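Local coordinates for malonyl CoA-acyl carrier protein transacylase (Mycobacterium tuberculosis, PDB 2QC3) that transfers the malonyl group from malonyl-CoA to holo acyl carrier protein, supplying malonyl-ACP for fatty acid biosynthesis, at residues Ala97-Ala102 with Ala236-Leu241; Leu63-Thr68 with His91-Ile96; Val111-Thr116 with Ala207-Asn212; Thr221-Arg226 with Ala256-His261. All blocks are in the same frame, centred on the assembly; numbering follows the deposited sequence.

Contact 1: residues Ala97-Ala102 with Ala236-Leu241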
loop_
_atom_site.group_PDB
_atom_site.type_symbol
_atom_site.label_atom_id
_atom_site.label_comp_id
_atom_site.label_asym_id
_atom_site.label_seq_id
_atom_site.Cartn_x
_atom_site.Cartn_y
_atom_site.Cartn_z
ATOM N N ALA A 97 -1.383 -5.290 4.542
ATOM C CA ALA A 97 -2.243 -6.312 3.959
ATOM C C ALA A 97 -1.354 -7.420 3.390
ATOM O O ALA A 97 -1.646 -8.609 3.548
ATOM C CB ALA A 97 -3.112 -5.700 2.856
ATOM N N ALA A 98 -0.263 -7.026 2.737
ATOM C CA ALA A 98 0.680 -7.993 2.168
ATOM C C ALA A 98 1.225 -8.900 3.267
ATOM O O ALA A 98 1.400 -10.106 3.064
ATOM C CB ALA A 98 1.831 -7.272 1.477
ATOM N N TYR A 99 1.501 -8.316 4.431
ATOM C CA TYR A 99 2.018 -9.081 5.560
ATOM C C TYR A 99 1.008 -10.132 6.001
ATOM O O TYR A 99 1.373 -11.272 6.291
ATOM C CB TYR A 99 2.343 -8.150 6.731
ATOM C CG TYR A 99 3.714 -7.532 6.654
ATOM C CD1 TYR A 99 4.248 -7.130 5.432
ATOM C CD2 TYR A 99 4.476 -7.336 7.808
ATOM C CE1 TYR A 99 5.500 -6.549 5.354
ATOM C CE2 TYR A 99 5.739 -6.749 7.741
ATOM C CZ TYR A 99 6.243 -6.361 6.512
ATOM O OH TYR A 99 7.487 -5.788 6.423
ATOM N N ALA A 100 -0.261 -9.743 6.057
ATOM C CA ALA A 100 -1.312 -10.670 6.452
ATOM C C ALA A 100 -1.461 -11.747 5.378
ATOM O O ALA A 100 -1.650 -12.922 5.684
ATOM C CB ALA A 100 -2.632 -9.924 6.641
ATOM N N ILE A 101 -1.369 -11.348 4.114
ATOM C CA ILE A 101 -1.491 -12.313 3.034
ATOM C C ILE A 101 -0.364 -13.334 3.154
ATOM O O ILE A 101 -0.588 -14.533 3.005
ATOM C CB ILE A 101 -1.453 -11.608 1.658
ATOM C CG1 ILE A 101 -2.770 -10.849 1.447
ATOM C CG2 ILE A 101 -1.226 -12.630 0.537
ATOM C CD1 ILE A 101 -2.762 -9.882 0.259
ATOM N N ALA A 102 0.838 -12.851 3.461
ATOM C CA ALA A 102 2.004 -13.714 3.610
ATOM C C ALA A 102 2.080 -14.404 4.971
ATOM O O ALA A 102 3.103 -15.002 5.307
ATOM C CB ALA A 102 3.281 -12.913 3.359
ATOM N N ALA A 236 12.239 -9.337 11.391
ATOM C CA ALA A 236 12.784 -8.508 10.323
ATOM C C ALA A 236 11.656 -7.789 9.601
ATOM O O ALA A 236 11.736 -6.592 9.339
ATOM C CB ALA A 236 13.582 -9.362 9.339
ATOM N N ALA A 237 10.598 -8.524 9.282
ATOM C CA ALA A 237 9.458 -7.942 8.585
ATOM C C ALA A 237 8.810 -6.810 9.386
ATOM O O ALA A 237 8.564 -5.727 8.852
ATOM C CB ALA A 237 8.423 -9.020 8.294
ATOM N N MET A 238 8.540 -7.046 10.666
ATOM C CA MET A 238 7.896 -6.013 11.475
ATOM C C MET A 238 8.774 -4.789 11.693
ATOM O O MET A 238 8.292 -3.659 11.602
ATOM C CB MET A 238 7.438 -6.587 12.819
ATOM C CG MET A 238 6.398 -7.687 12.678
ATOM S SD MET A 238 5.002 -7.212 11.618
ATOM C CE MET A 238 4.085 -6.123 12.746
ATOM N N ASP A 239 10.057 -5.007 11.974
ATOM C CA ASP A 239 10.981 -3.895 12.180
ATOM C C ASP A 239 11.044 -3.042 10.915
ATOM O O ASP A 239 11.071 -1.818 10.977
ATOM C CB ASP A 239 12.390 -4.406 12.519
ATOM C CG ASP A 239 12.478 -4.997 13.915
ATOM O OD1 ASP A 239 11.564 -4.746 14.726
ATOM O OD2 ASP A 239 13.469 -5.700 14.206
ATOM N N THR A 240 11.069 -3.703 9.766
ATOM C CA THR A 240 11.119 -2.996 8.497
ATOM C C THR A 240 9.819 -2.244 8.240
ATOM O O THR A 240 9.838 -1.118 7.737
ATOM C CB THR A 240 11.398 -3.973 7.345
ATOM O OG1 THR A 240 12.699 -4.540 7.527
ATOM C CG2 THR A 240 11.337 -3.265 5.997
ATOM N N LEU A 241 8.695 -2.867 8.588
ATOM C CA LEU A 241 7.386 -2.240 8.411
ATOM C C LEU A 241 7.296 -0.944 9.220
ATOM O O LEU A 241 6.845 0.082 8.716
ATOM C CB LEU A 241 6.271 -3.200 8.847
ATOM C CG LEU A 241 4.847 -2.627 8.929
ATOM C CD1 LEU A 241 4.411 -2.100 7.580
ATOM C CD2 LEU A 241 3.890 -3.690 9.407
#

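Contact 2: residues Leu63-Thr68 with His91-Ile96. With ACY (acetic acid), chain B.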
loop_
_atom_site.group_PDB
_atom_site.type_symbol
_atom_site.label_atom_id
_atom_site.label_comp_id
_atom_site.label_asym_id
_atom_site.label_seq_id
_atom_site.Cartn_x
_atom_site.Cartn_y
_atom_site.Cartn_z
ATOM N N LEU A 63 -9.328 0.995 5.874
ATOM C CA LEU A 63 -10.384 0.665 4.928
ATOM C C LEU A 63 -9.785 -0.078 3.736
ATOM O O LEU A 63 -10.319 -1.099 3.292
ATOM C CB LEU A 63 -11.077 1.951 4.469
ATOM C CG LEU A 63 -12.403 1.851 3.711
ATOM C CD1 LEU A 63 -13.432 1.098 4.549
ATOM C CD2 LEU A 63 -12.899 3.260 3.392
ATOM N N ILE A 64 -8.669 0.432 3.223
ATOM C CA ILE A 64 -7.993 -0.203 2.098
ATOM C C ILE A 64 -7.499 -1.596 2.476
ATOM O O ILE A 64 -7.662 -2.544 1.706
ATOM C CB ILE A 64 -6.802 0.646 1.605
ATOM C CG1 ILE A 64 -7.327 1.926 0.952
ATOM C CG2 ILE A 64 -5.954 -0.150 0.599
ATOM C CD1 ILE A 64 -6.250 2.947 0.656
ATOM N N VAL A 65 -6.894 -1.718 3.656
ATOM C CA VAL A 65 -6.402 -3.009 4.121
ATOM C C VAL A 65 -7.586 -3.955 4.311
ATOM O O VAL A 65 -7.498 -5.138 3.990
ATOM C CB VAL A 65 -5.613 -2.877 5.461
ATOM C CG1 VAL A 65 -5.342 -4.257 6.051
ATOM C CG2 VAL A 65 -4.289 -2.160 5.219
ATOM N N ALA A 66 -8.700 -3.426 4.823
ATOM C CA ALA A 66 -9.899 -4.240 5.042
ATOM C C ALA A 66 -10.430 -4.804 3.716
ATOM O O ALA A 66 -10.767 -5.984 3.623
ATOM C CB ALA A 66 -10.991 -3.405 5.734
ATOM N N ALA A 67 -10.502 -3.957 2.697
ATOM C CA ALA A 67 -10.981 -4.377 1.384
ATOM C C ALA A 67 -10.061 -5.463 0.838
ATOM O O ALA A 67 -10.518 -6.483 0.307
ATOM C CB ALA A 67 -10.999 -3.193 0.432
ATOM N N THR A 68 -8.759 -5.240 0.981
ATOM C CA THR A 68 -7.780 -6.199 0.498
ATOM C C THR A 68 -7.902 -7.567 1.140
ATOM O O THR A 68 -7.896 -8.587 0.446
ATOM C CB THR A 68 -6.331 -5.691 0.687
ATOM O OG1 THR A 68 -6.103 -4.591 -0.197
ATOM C CG2 THR A 68 -5.318 -6.800 0.359
ATOM N N HIS A 91 2.149 -1.945 -1.601
ATOM C CA HIS A 91 2.647 -0.594 -1.728
ATOM C C HIS A 91 2.177 0.263 -0.567
ATOM O O HIS A 91 0.981 0.383 -0.327
ATOM C CB HIS A 91 2.223 0.008 -3.083
ATOM C CG HIS A 91 2.680 1.427 -3.293
ATOM N ND1 HIS A 91 3.583 1.785 -4.278
ATOM C CD2 HIS A 91 2.413 2.560 -2.605
ATOM C CE1 HIS A 91 3.856 3.075 -4.176
ATOM N NE2 HIS A 91 3.161 3.570 -3.167
ATOM N N SER A 92 3.143 0.837 0.153
ATOM C CA SER A 92 2.859 1.732 1.281
ATOM C C SER A 92 1.988 1.092 2.355
ATOM O O SER A 92 2.396 0.108 2.946
ATOM C CB SER A 92 2.195 3.018 0.760
ATOM O OG SER A 92 3.045 3.728 -0.132
ATOM N N VAL A 93 0.803 1.639 2.616
ATOM C CA VAL A 93 -0.040 0.994 3.607
ATOM C C VAL A 93 -0.391 -0.442 3.149
ATOM O O VAL A 93 -0.679 -1.302 3.977
ATOM C CB VAL A 93 -1.332 1.788 3.873
ATOM C CG1 VAL A 93 -2.210 1.835 2.627
ATOM C CG2 VAL A 93 -2.068 1.142 5.040
ATOM N N GLY A 94 -0.338 -0.700 1.841
ATOM C CA GLY A 94 -0.624 -2.029 1.320
ATOM C C GLY A 94 0.290 -3.089 1.908
ATOM O O GLY A 94 -0.037 -4.272 1.910
ATOM N N GLU A 95 1.448 -2.684 2.407
ATOM C CA GLU A 95 2.347 -3.666 3.010
ATOM C C GLU A 95 1.710 -4.409 4.185
ATOM O O GLU A 95 1.980 -5.591 4.392
ATOM C CB GLU A 95 3.639 -3.004 3.479
ATOM C CG GLU A 95 4.508 -2.495 2.344
ATOM C CD GLU A 95 5.969 -2.489 2.713
ATOM O OE1 GLU A 95 6.751 -3.196 2.040
ATOM O OE2 GLU A 95 6.331 -1.784 3.682
ATOM N N ILE A 96 0.870 -3.727 4.959
ATOM C CA ILE A 96 0.231 -4.379 6.105
ATOM C C ILE A 96 -0.650 -5.528 5.626
ATOM O O ILE A 96 -0.660 -6.605 6.223
ATOM C CB ILE A 96 -0.610 -3.371 6.940
ATOM C CG1 ILE A 96 0.331 -2.396 7.667
ATOM C CG2 ILE A 96 -1.462 -4.113 7.953
ATOM C CD1 ILE A 96 -0.380 -1.279 8.426
HETATM C C ACY B . 0.746 5.285 2.658
HETATM O O ACY B . 1.579 5.233 3.545
HETATM O OXT ACY B . -0.121 4.274 2.474
HETATM C CH3 ACY B . 0.678 6.483 1.750
#

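Contact 3: residues Val111-Thr116 with Ala207-Asn212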
loop_
_atom_site.group_PDB
_atom_site.type_symbol
_atom_site.label_atom_id
_atom_site.label_comp_id
_atom_site.label_asym_id
_atom_site.label_seq_id
_atom_site.Cartn_x
_atom_site.Cartn_y
_atom_site.Cartn_z
ATOM N N VAL A 111 -5.723 -4.982 10.189
ATOM C CA VAL A 111 -6.611 -3.835 10.054
ATOM C C VAL A 111 -6.442 -2.846 11.203
ATOM O O VAL A 111 -6.386 -1.640 10.977
ATOM C CB VAL A 111 -8.078 -4.273 9.963
ATOM C CG1 VAL A 111 -8.987 -3.052 9.962
ATOM C CG2 VAL A 111 -8.287 -5.087 8.682
ATOM N N ALA A 112 -6.354 -3.358 12.428
ATOM C CA ALA A 112 -6.175 -2.503 13.600
ATOM C C ALA A 112 -4.824 -1.783 13.541
ATOM O O ALA A 112 -4.713 -0.629 13.952
ATOM C CB ALA A 112 -6.263 -3.333 14.877
ATOM N N LEU A 113 -3.800 -2.477 13.040
ATOM C CA LEU A 113 -2.467 -1.896 12.924
ATOM C C LEU A 113 -2.511 -0.804 11.864
ATOM O O LEU A 113 -1.862 0.235 11.975
ATOM C CB LEU A 113 -1.449 -2.965 12.517
ATOM C CG LEU A 113 -0.015 -2.448 12.362
ATOM C CD1 LEU A 113 0.474 -1.906 13.710
ATOM C CD2 LEU A 113 0.893 -3.568 11.857
ATOM N N ALA A 114 -3.286 -1.058 10.823
ATOM C CA ALA A 114 -3.438 -0.096 9.759
ATOM C C ALA A 114 -4.168 1.151 10.311
ATOM O O ALA A 114 -3.808 2.288 9.993
ATOM C CB ALA A 114 -4.219 -0.740 8.604
ATOM N N ALA A 115 -5.183 0.941 11.142
ATOM C CA ALA A 115 -5.925 2.055 11.727
ATOM C C ALA A 115 -5.006 2.913 12.605
ATOM O O ALA A 115 -5.141 4.137 12.655
ATOM C CB ALA A 115 -7.099 1.528 12.550
ATOM N N THR A 116 -4.074 2.268 13.299
ATOM C CA THR A 116 -3.130 2.986 14.148
ATOM C C THR A 116 -2.178 3.794 13.271
ATOM O O THR A 116 -1.860 4.945 13.573
ATOM C CB THR A 116 -2.296 2.023 15.003
ATOM O OG1 THR A 116 -3.148 1.373 15.946
ATOM C CG2 THR A 116 -1.210 2.775 15.755
ATOM N N ALA A 207 5.054 2.090 16.263
ATOM C CA ALA A 207 6.030 1.122 16.749
ATOM C C ALA A 207 5.495 0.337 17.947
ATOM O O ALA A 207 5.676 -0.875 18.029
ATOM C CB ALA A 207 7.336 1.832 17.119
ATOM N N ALA A 208 4.829 1.026 18.869
ATOM C CA ALA A 208 4.279 0.370 20.056
ATOM C C ALA A 208 3.184 -0.618 19.674
ATOM O O ALA A 208 3.133 -1.734 20.190
ATOM C CB ALA A 208 3.733 1.409 21.025
ATOM N N ALA A 209 2.307 -0.207 18.765
ATOM C CA ALA A 209 1.224 -1.078 18.320
ATOM C C ALA A 209 1.788 -2.356 17.692
ATOM O O ALA A 209 1.355 -3.463 18.015
ATOM C CB ALA A 209 0.337 -0.342 17.313
ATOM N N ALA A 210 2.754 -2.198 16.793
ATOM C CA ALA A 210 3.367 -3.345 16.123
ATOM C C ALA A 210 4.052 -4.315 17.093
ATOM O O ALA A 210 3.932 -5.528 16.947
ATOM C CB ALA A 210 4.371 -2.862 15.078
ATOM N N ALA A 211 4.756 -3.779 18.088
ATOM C CA ALA A 211 5.475 -4.609 19.060
ATOM C C ALA A 211 4.583 -5.470 19.959
ATOM O O ALA A 211 5.068 -6.400 20.611
ATOM C CB ALA A 211 6.388 -3.728 19.920
ATOM N N ASN A 212 3.289 -5.167 19.991
ATOM C CA ASN A 212 2.342 -5.913 20.814
ATOM C C ASN A 212 1.510 -6.927 20.033
ATOM O O ASN A 212 0.744 -7.694 20.615
ATOM C CB ASN A 212 1.405 -4.940 21.530
ATOM C CG ASN A 212 2.045 -4.315 22.748
ATOM O OD1 ASN A 212 2.173 -4.957 23.791
ATOM N ND2 ASN A 212 2.468 -3.064 22.619
#

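Contact 4: residues Thr221-Arg226 with Ala256-His261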
loop_
_atom_site.group_PDB
_atom_site.type_symbol
_atom_site.label_atom_id
_atom_site.label_comp_id
_atom_site.label_asym_id
_atom_site.label_seq_id
_atom_site.Cartn_x
_atom_site.Cartn_y
_atom_site.Cartn_z
ATOM N N THR A 221 7.152 -15.802 0.074
ATOM C CA THR A 221 8.173 -14.793 -0.194
ATOM C C THR A 221 7.480 -13.436 -0.059
ATOM O O THR A 221 6.558 -13.115 -0.812
ATOM C CB THR A 221 8.731 -14.929 -1.620
ATOM O OG1 THR A 221 9.194 -16.269 -1.823
ATOM C CG2 THR A 221 9.881 -13.955 -1.837
ATOM N N LEU A 222 7.921 -12.655 0.916
ATOM C CA LEU A 222 7.341 -11.345 1.180
ATOM C C LEU A 222 8.373 -10.253 0.943
ATOM O O LEU A 222 9.400 -10.195 1.626
ATOM C CB LEU A 222 6.841 -11.291 2.632
ATOM C CG LEU A 222 6.183 -10.014 3.177
ATOM C CD1 LEU A 222 4.862 -9.726 2.455
ATOM C CD2 LEU A 222 5.926 -10.197 4.656
ATOM N N LEU A 223 8.100 -9.394 -0.032
ATOM C CA LEU A 223 9.000 -8.292 -0.364
ATOM C C LEU A 223 8.691 -7.062 0.483
ATOM O O LEU A 223 7.596 -6.936 1.030
ATOM C CB LEU A 223 8.871 -7.928 -1.843
ATOM C CG LEU A 223 9.158 -9.068 -2.820
ATOM C CD1 LEU A 223 9.128 -8.531 -4.246
ATOM C CD2 LEU A 223 10.522 -9.675 -2.498
ATOM N N SER A 224 9.666 -6.161 0.580
ATOM C CA SER A 224 9.515 -4.938 1.351
ATOM C C SER A 224 9.795 -3.702 0.501
ATOM O O SER A 224 10.691 -3.709 -0.342
ATOM C CB SER A 224 10.471 -4.953 2.553
ATOM O OG SER A 224 10.423 -3.720 3.252
ATOM N N ASN A 225 9.021 -2.646 0.740
ATOM C CA ASN A 225 9.165 -1.373 0.033
ATOM C C ASN A 225 10.513 -0.737 0.357
ATOM O O ASN A 225 10.968 0.173 -0.331
ATOM C CB ASN A 225 8.056 -0.401 0.460
ATOM C CG ASN A 225 6.705 -0.750 -0.122
ATOM O OD1 ASN A 225 5.689 -0.188 0.289
ATOM N ND2 ASN A 225 6.677 -1.665 -1.092
ATOM N N ARG A 226 11.132 -1.202 1.432
ATOM C CA ARG A 226 12.428 -0.678 1.853
ATOM C C ARG A 226 13.465 -0.770 0.737
ATOM O O ARG A 226 14.119 0.220 0.387
ATOM C CB ARG A 226 12.937 -1.466 3.060
ATOM C CG ARG A 226 14.293 -1.011 3.555
ATOM C CD ARG A 226 14.797 -1.908 4.675
ATOM N NE ARG A 226 15.952 -1.314 5.335
ATOM C CZ ARG A 226 16.721 -1.944 6.221
ATOM N NH1 ARG A 226 16.465 -3.200 6.559
ATOM N NH2 ARG A 226 17.749 -1.312 6.772
ATOM N N ALA A 256 11.467 -5.130 -9.698
ATOM C CA ALA A 256 12.721 -5.643 -10.247
ATOM C C ALA A 256 12.961 -7.024 -9.646
ATOM O O ALA A 256 13.451 -7.931 -10.317
ATOM C CB ALA A 256 13.881 -4.705 -9.894
ATOM N N THR A 257 12.602 -7.183 -8.379
ATOM C CA THR A 257 12.769 -8.465 -7.708
ATOM C C THR A 257 11.779 -9.495 -8.251
ATOM O O THR A 257 12.091 -10.683 -8.337
ATOM C CB THR A 257 12.578 -8.322 -6.184
ATOM O OG1 THR A 257 13.602 -7.465 -5.657
ATOM C CG2 THR A 257 12.661 -9.690 -5.504
ATOM N N LEU A 258 10.583 -9.042 -8.610
ATOM C CA LEU A 258 9.576 -9.942 -9.163
ATOM C C LEU A 258 10.106 -10.513 -10.474
ATOM O O LEU A 258 9.927 -11.695 -10.771
ATOM C CB LEU A 258 8.267 -9.191 -9.418
ATOM C CG LEU A 258 7.567 -8.638 -8.174
ATOM C CD1 LEU A 258 6.341 -7.825 -8.583
ATOM C CD2 LEU A 258 7.169 -9.798 -7.262
ATOM N N ARG A 259 10.771 -9.659 -11.245
ATOM C CA ARG A 259 11.348 -10.051 -12.524
ATOM C C ARG A 259 12.366 -11.172 -12.294
ATOM O O ARG A 259 12.423 -12.145 -13.052
ATOM C CB ARG A 259 12.028 -8.843 -13.175
ATOM C CG ARG A 259 12.174 -8.937 -14.684
ATOM C CD ARG A 259 12.869 -7.708 -15.251
ATOM N NE ARG A 259 12.372 -6.469 -14.654
ATOM C CZ ARG A 259 12.745 -5.250 -15.036
ATOM N NH1 ARG A 259 13.619 -5.098 -16.024
ATOM N NH2 ARG A 259 12.261 -4.181 -14.419
ATOM N N GLU A 260 13.162 -11.029 -11.237
ATOM C CA GLU A 260 14.168 -12.030 -10.894
ATOM C C GLU A 260 13.549 -13.414 -10.738
ATOM O O GLU A 260 14.147 -14.417 -11.120
ATOM C CB GLU A 260 14.880 -11.645 -9.598
ATOM C CG GLU A 260 15.984 -10.620 -9.772
ATOM C CD GLU A 260 16.633 -10.255 -8.451
ATOM O OE1 GLU A 260 16.903 -11.178 -7.653
ATOM O OE2 GLU A 260 16.879 -9.054 -8.213
ATOM N N HIS A 261 12.351 -13.461 -10.165
ATOM C CA HIS A 261 11.647 -14.720 -9.972
ATOM C C HIS A 261 10.909 -15.087 -11.251
ATOM O O HIS A 261 10.906 -14.324 -12.219
ATOM C CB HIS A 261 10.648 -14.593 -8.822
ATOM C CG HIS A 261 11.288 -14.379 -7.488
ATOM N ND1 HIS A 261 12.179 -13.357 -7.245
ATOM C CD2 HIS A 261 11.174 -15.062 -6.323
ATOM C CE1 HIS A 261 12.588 -13.419 -5.990
ATOM N NE2 HIS A 261 11.993 -14.446 -5.410
#

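Contact 1: residues Ala97-Ala102 with Ala236-Leu241
Tyr99 carries this contact alone on its side, meeting Ala237, Met238 and Leu241 of helix 234-243 with its CD2-CE2 edge and its hydroxyl. The two short helical segments run almost antiparallel, at 171°, with axes 11.9 Å apart. One hydrogen bond crosses the gap: Tyr99 OH donates to the backbone Ala237 O at 2.7 Å. The hydroxyl lies above the carbonyl plane, 38° out of it. Ala237 O also accepts the helical bond from Leu241 N, which arrives from the opposite face of that plane. Two donors therefore grip this one oxygen. The remaining contacts are apolar. Tyr99 CE2 lies 3.6 Å from Ala237 CB. Leu241 slides past the ring in the opposite direction and sets its CB 3.8 Å from the same Tyr99 CE2. A Met-aromatic contact completes the set. The Met238 chain bends at chi2 and chi3, which turns its sulfur back to the ring edge, and SD lies 3.8 Å from Tyr99 CD2. Helix 94-101 packs on Val88 of strand 86-90 through Ala98 and on helix 57-77 through Ala97, while Leu222 of strand 221-222 also touches the Tyr99 ring.

Contact 2: residues Leu63-Thr68 with His91-Ile96
Val65 meets Val93 and Ile96 through a single methyl group, CG2. This methyl lies 4.0 Å from Val93 CG2, and the two valine side chains cross obliquely. It also lies 3.9 Å from the carbonyl Val93 O and 4.2 Å from Ile96 CB. The Val65 chi1 of 169° sets CG1 anti to the backbone N and leaves CG2 as the branch that reaches Val93. No hydrogen bond joins the two segments, and all three touching residues are buried.

Val93 also meets a ligand. Its backbone N donates to OXT of a bound acetic acid molecule at 2.8 Å, with an N-H...O angle of 142°. The acetic acid probably comes from the crystallisation liquor, and Arg117 NH1 is also hydrogen-bonded to it. Ser92 CB lies 3.1 Å from the same OXT.

Ser92 is the probable active-site serine, assigned by similarity. His91 to Gly94 form a type II' beta turn, closed by Gly94 N to His91 O at 2.8 Å. Ser92 takes a positive phi of 57°. This fits a nucleophile elbow of GxSxG type, with a tight turn between strand 86-90 and helix 94-101.

Farther out, Asn225 OD1 accepts from Ser92 N, and Glu95 OE1 accepts from Asn225 N, so Asn225 ties the turn to the start of the helix. Ala114 of helix 107-125 packs against Val65, and Arg117 of that helix touches both Val93 and Ile96.

Contact 3: residues Val111-Thr116 with Ala207-Asn212
Two neighbouring helices, 107-125 and 203-211, pack side by side here, with Leu113 and Thr116 of the first against Ala209 and Ala210 of the second. Leu113 CD1 sits 3.9 Å from Ala209 CB and 3.8 Å from the backbone Ala210 N. With CG anti to the backbone N (chi1 180°), the leucine chain extends and brings CD1 to the alanines. One turn along, Thr116 offers its methyl: CG2 lies 3.8 Å from Ala209 CB. Ala209 CB is thus touched by both residues.

The helical segments are nearly antiparallel, at 168°, with axes 9.7 Å apart. To Leu113 CD1 the second helix offers the CB atoms of Ala209 and Ala210 and the backbone N of Ala210. The contact belongs to the helical part of the acyltransferase fold and lies away from the annotated sites. No hydrogen bond crosses it.

The Asn212 side chain folds back: ND2 donates to Ala208 O at 2.8 Å, from above the carbonyl plane. Helix 234-243 touches both partners: its Leu241 meets Leu113, and its Met238 and Val242 meet Ala210. Helix 57-77 packs on helix 107-125 through Val65, which touches Val111, and Pro62, which touches Ala115.

Contact 4: residues Thr221-Arg226 with Ala256-His261
Thr257 is the first residue of helix 251-260 in this contact to reach the other segment, and it meets Leu223 tip to tip. Its methyl CG2 lies 3.7 Å from Leu223 CD2 and 3.9 Å from Leu223 CD1. A chi1 of -63° puts that methyl anti to the backbone N and facing Leu223, while the hydroxyl turns to other partners. Thr257 OG1 hydrogen-bonds to Gly228 O, its strongest partner, with Leu253 O also in bonding range for the same proton.

Leu258 comes next. Its side chain leaves the backbone to one side of the contact, but its end comes nearer, and CD2 lies 3.8 Å from Leu223 CD1. Leu223 thus uses both methyls: CD1 serves both helix residues, and CD2 goes to Thr257. Ile87 of strand 86-90 touches both Leu223 and Leu258.

His261 follows the end of the helix. Its ring is tied back to the last turn, because ND1 donates to Thr257 O at 2.9 Å with an N-H...O angle of 138°. The acceptor is tilted 28° from the ring plane. NE2 then approaches Thr221 CG2 at 4.2 Å, a loose contact in which the methyl lies oblique to the ring. No hydrogen bond crosses between the segments.

On the other segment, Ser224 OG accepts from Arg226 N at 3.2 Å, an ST turn just beyond Leu223. The short, weakly bonded strand 221-222 lies at one edge of the parallel sheet, beside strand 86-90. Helix 251-260 covers the sheet here, as helices do in an alpha/beta fold.

Contact 2 holds the probable nucleophile Ser92 and the acetic acid beside it, and the other three contacts touch it. Contacts 1 and 2 share helix 94-101 and touch where Ala97 CB meets Thr68 CG2 at 3.5 Å. In contact 1, the side chain of Leu241 lies about 9 Å from that of Ser92 and about 8 Å from that of His195, the other probable active-site residue. Contact 3 is nested in the loop closed by contact 1, with centres about 12 Å apart. Contact 4 touches contact 1 where Leu222 CD1 meets Ala102 CB at 3.7 Å. It reaches contact 2 through Asn225, although those centres are about 17 Å apart. Contacts 3 and 4 do not touch.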